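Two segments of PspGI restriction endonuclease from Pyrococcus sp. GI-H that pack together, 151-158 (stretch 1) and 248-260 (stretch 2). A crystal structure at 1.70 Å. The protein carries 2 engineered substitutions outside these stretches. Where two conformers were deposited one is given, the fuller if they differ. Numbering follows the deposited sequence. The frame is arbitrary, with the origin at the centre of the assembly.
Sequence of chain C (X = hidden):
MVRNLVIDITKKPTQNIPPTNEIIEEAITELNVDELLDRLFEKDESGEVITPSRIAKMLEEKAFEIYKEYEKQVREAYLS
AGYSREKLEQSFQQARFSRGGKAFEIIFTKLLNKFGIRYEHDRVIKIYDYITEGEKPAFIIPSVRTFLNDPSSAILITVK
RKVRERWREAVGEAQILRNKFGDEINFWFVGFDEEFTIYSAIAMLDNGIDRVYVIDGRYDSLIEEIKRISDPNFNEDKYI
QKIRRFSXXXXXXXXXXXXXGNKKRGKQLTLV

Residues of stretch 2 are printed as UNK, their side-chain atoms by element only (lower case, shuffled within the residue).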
# COMPACT_ATOMS: atom_id res chain seq x y z
N PRO C 151 13.91 -16.53 16.91
CA PRO C 151 12.85 -15.57 16.58
C PRO C 151 12.06 -15.04 17.75
O PRO C 151 11.65 -13.89 17.74
CB PRO C 151 11.95 -16.37 15.62
CG PRO C 151 12.87 -17.26 14.93
CD PRO C 151 13.83 -17.71 16.03
N SER C 152 11.88 -15.86 18.80
CA SER C 152 11.10 -15.41 19.96
C SER C 152 11.81 -14.34 20.78
O SER C 152 11.17 -13.71 21.60
CB SER C 152 10.74 -16.59 20.87
OG SER C 152 11.88 -17.14 21.45
N SER C 153 13.10 -14.14 20.53
CA SER C 153 13.97 -13.29 21.34
C SER C 153 14.14 -11.91 20.74
O SER C 153 14.79 -11.07 21.33
CB SER C 153 15.34 -13.94 21.52
OG SER C 153 16.09 -13.94 20.31
N ALA C 154 13.59 -11.71 19.55
CA ALA C 154 13.74 -10.43 18.81
C ALA C 154 12.36 -9.86 18.53
O ALA C 154 11.34 -10.57 18.56
CB ALA C 154 14.47 -10.65 17.49
N ILE C 155 12.36 -8.57 18.24
CA ILE C 155 11.14 -7.87 17.88
C ILE C 155 11.28 -7.41 16.45
O ILE C 155 12.29 -6.80 16.10
CB ILE C 155 10.86 -6.65 18.76
CG1 ILE C 155 11.08 -6.96 20.23
CG2 ILE C 155 9.45 -6.11 18.48
CD1 ILE C 155 11.05 -5.69 21.12
N LEU C 156 10.26 -7.69 15.64
CA LEU C 156 10.16 -7.15 14.31
C LEU C 156 9.16 -6.01 14.41
O LEU C 156 8.04 -6.17 14.93
CB LEU C 156 9.65 -8.19 13.34
CG LEU C 156 10.39 -9.51 13.44
CD1 LEU C 156 9.88 -10.46 12.41
CD2 LEU C 156 11.89 -9.26 13.29
N ILE C 157 9.57 -4.86 13.91
CA ILE C 157 8.73 -3.68 13.98
C ILE C 157 8.55 -3.13 12.59
O ILE C 157 9.54 -2.87 11.89
CB ILE C 157 9.33 -2.59 14.84
CG1 ILE C 157 9.66 -3.14 16.23
CG2 ILE C 157 8.30 -1.45 14.96
CD1 ILE C 157 10.24 -2.13 17.23
N THR C 158 7.29 -3.00 12.18
CA THR C 158 6.94 -2.38 10.93
C THR C 158 6.44 -0.99 11.29
O THR C 158 5.71 -0.83 12.27
CB THR C 158 5.89 -3.21 10.14
OG1 THR C 158 6.46 -4.48 9.78
CG2 THR C 158 5.48 -2.47 8.87
N UNK C 248 4.91 4.49 24.11
CA UNK C 248 5.13 3.34 24.96
C UNK C 248 6.09 2.34 24.36
O UNK C 248 6.58 1.44 25.06
c UNK C 248 3.84 2.57 25.17
o UNK C 248 1.68 2.82 26.02
c UNK C 248 2.82 3.31 25.98
o UNK C 248 3.14 4.34 26.53
N UNK C 249 6.36 2.45 23.06
CA UNK C 249 7.07 1.36 22.42
C UNK C 249 8.50 1.23 22.97
O UNK C 249 9.04 0.16 23.02
c UNK C 249 7.93 2.67 20.42
c UNK C 249 7.25 0.04 18.77
c UNK C 249 7.48 0.14 20.27
c UNK C 249 7.06 1.47 20.90
N UNK C 250 9.09 2.32 23.39
CA UNK C 250 10.48 2.31 23.79
C UNK C 250 10.70 1.54 25.07
O UNK C 250 11.54 0.63 25.13
c UNK C 250 10.81 4.39 22.48
c UNK C 250 9.51 5.71 20.97
c UNK C 250 10.98 3.74 23.82
c UNK C 250 10.36 5.39 19.96
c UNK C 250 11.63 4.03 21.44
c UNK C 250 11.43 4.55 20.20
c UNK C 250 9.72 5.20 22.21
N UNK C 251 9.88 1.83 26.07
CA UNK C 251 9.94 1.06 27.30
C UNK C 251 9.47 -0.37 27.06
O UNK C 251 10.00 -1.30 27.63
c UNK C 251 9.22 1.03 29.70
o UNK C 251 10.37 0.87 30.13
c UNK C 251 9.11 1.74 28.38
o UNK C 251 8.18 0.59 30.24
N UNK C 252 8.49 -0.56 26.17
CA UNK C 252 8.02 -1.91 25.84
C UNK C 252 9.16 -2.74 25.28
O UNK C 252 9.31 -3.93 25.59
o UNK C 252 4.59 -1.30 24.64
c UNK C 252 5.57 -1.39 25.43
o UNK C 252 5.48 -1.15 26.65
c UNK C 252 6.89 -1.85 24.84
N UNK C 253 9.98 -2.13 24.44
CA UNK C 253 11.12 -2.83 23.87
C UNK C 253 12.11 -3.16 24.98
O UNK C 253 12.61 -4.27 25.09
c UNK C 253 10.95 -1.85 21.56
c UNK C 253 11.82 -1.98 22.81
c UNK C 253 11.40 -0.67 20.67
c UNK C 253 13.15 -2.62 22.43
N UNK C 254 12.39 -2.15 25.81
CA UNK C 254 13.30 -2.33 26.96
C UNK C 254 12.82 -3.51 27.81
O UNK C 254 13.61 -4.38 28.20
c UNK C 254 14.27 -0.01 27.07
c UNK C 254 14.11 1.40 27.55
c UNK C 254 13.39 -1.05 27.80
c UNK C 254 14.01 -1.37 29.17
N UNK C 255 11.54 -3.55 28.12
CA UNK C 255 11.01 -4.61 28.99
C UNK C 255 11.03 -5.97 28.31
O UNK C 255 11.30 -7.00 28.93
c UNK C 255 10.25 -2.98 31.48
o UNK C 255 10.36 -4.00 32.15
c UNK C 255 9.59 -4.29 29.42
c UNK C 255 9.45 -2.98 30.20
n UNK C 255 10.80 -1.82 31.84
N UNK C 256 10.74 -5.96 27.02
CA UNK C 256 10.86 -7.16 26.24
C UNK C 256 12.30 -7.68 26.28
O UNK C 256 12.51 -8.84 26.55
c UNK C 256 11.93 -8.27 23.31
c UNK C 256 9.92 -10.11 22.88
c UNK C 256 11.17 -10.29 22.30
c UNK C 256 10.69 -8.09 23.92
c UNK C 256 12.18 -9.35 22.53
c UNK C 256 9.68 -9.02 23.70
c UNK C 256 10.46 -6.91 24.80
N UNK C 257 13.27 -6.82 26.03
CA UNK C 257 14.67 -7.26 25.96
C UNK C 257 15.17 -7.71 27.33
O UNK C 257 15.90 -8.68 27.41
c UNK C 257 16.13 -4.59 23.57
c UNK C 257 15.67 -7.01 23.01
c UNK C 257 15.57 -6.16 25.41
c UNK C 257 15.34 -5.82 23.93
N UNK C 258 14.72 -7.03 28.38
CA UNK C 258 15.03 -7.42 29.77
C UNK C 258 14.51 -8.81 30.12
O UNK C 258 15.08 -9.50 30.98
o UNK C 258 16.27 -4.93 30.21
c UNK C 258 15.18 -5.05 30.76
n UNK C 258 14.57 -4.03 31.38
c UNK C 258 14.44 -6.40 30.77
N UNK C 259 13.39 -9.20 29.51
CA UNK C 259 12.78 -10.50 29.75
C UNK C 259 13.42 -11.59 28.89
O UNK C 259 13.48 -12.75 29.29
c UNK C 259 10.46 -9.86 30.66
n UNK C 259 6.92 -11.47 30.24
c UNK C 259 8.93 -9.91 30.42
c UNK C 259 11.27 -10.46 29.50
c UNK C 259 8.42 -11.34 30.16
N UNK C 260 13.91 -11.21 27.71
CA UNK C 260 14.39 -12.20 26.74
C UNK C 260 15.92 -12.33 26.71
O UNK C 260 16.47 -12.91 25.77
c UNK C 260 10.47 -13.10 24.69
c UNK C 260 11.31 -11.41 25.81
c UNK C 260 12.34 -12.09 25.27
n UNK C 260 11.79 -13.15 24.58
c UNK C 260 13.82 -11.88 25.35
n UNK C 260 10.15 -12.06 25.44

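Position 248 carries two carbons, the second bearing two oxygens, and lies far from stretch 1: D248. Its backbone O accepts from the N of position 252 at 3.0 Å, the first of a run of helical bonds.

Position 249 has four carbons, forked at the first, with one arm two carbons long, and it points toward the strand. The end of that arm sits 4.0 Å from I157 CD1. This is I249, and its CD1 is the atom that makes the approach.

At position 250 one carbon leads to a six-carbon ring that does not reach stretch 1, which makes it F250. Position 251 repeats the two-carbon, two-oxygen pattern and is exposed: D251. Position 252 has the same atoms, and its CA-to-CB bond points sideways; it is D252, whose carboxylate oxygens are hydrogen-bonded elsewhere in the structure.

At position 253 both carbons of a two-carbon arm meet isoleucines of the strand. Four carbons forked at the first, with that one longer arm, make this I253: CG1 lies 3.9 Å from I155 CD1, and CD1 lies 3.9 Å from I157 CD1. Although its CA-to-CB bond points sideways, the m, t rotamer brings the arm to the strand.

Position 254 has the same branched skeleton but points away and touches nothing here: I254. The same side chain on another side of the helix plays no part in this contact.

Position 255 has three carbons, the third carrying one oxygen and one nitrogen. The amide is Q255, and its NE2 donates to D251 OD1 at 3.2 Å, one turn back along the helix.

Position 256 points toward stretch 1 with one carbon and a six-carbon ring. I155 CG1 lies over one face of that ring, and the carbonyls of S152 and S153 stand at its edge. This is F256, chi1 t. I155 CG1 is 3.6 Å from the F256 ring centroid, a CH-pi contact; S153 O is 3.3 Å from F256 CE2 and S152 O 3.5 Å from F256 CZ.

Position 257 has four carbons forked at the second; its CA-to-CB bond points sideways, but one branch end comes near S153 O. It is L257, with CD2 4.5 Å from S153 O.

Position 258 holds two carbons, the second with one oxygen and one nitrogen: N258. Position 259 is four carbons in a row ending in nitrogen, K259. Both are exposed and clear of stretch 1.

Position 260 has one carbon and a five-membered ring of three carbons and two nitrogens, one nitrogen close to S152 O: H260. Its ND1 is 3.1 Å from S152 O, but the angle is too poor for a hydrogen bond.

The contact uses no hydrogen bond between the stretches. Strand and helix run nearly antiparallel, at 161°, so I157 meets I249 and I253, while I155 meets I253 and F256. Alternation along the strand turns I155 and I157 toward the helix and leaves L156 out of reach. Spacings of four and three residues bring 249, 253 and 256 to the strand. Ahead of the strand in sequence, the 3-10 segment offers the carbonyls of S152 and S153 to the edge of the phenylalanine ring, while I155 covers one face.

Stretch 2 (248-260) DIFDDIIQFLNKH
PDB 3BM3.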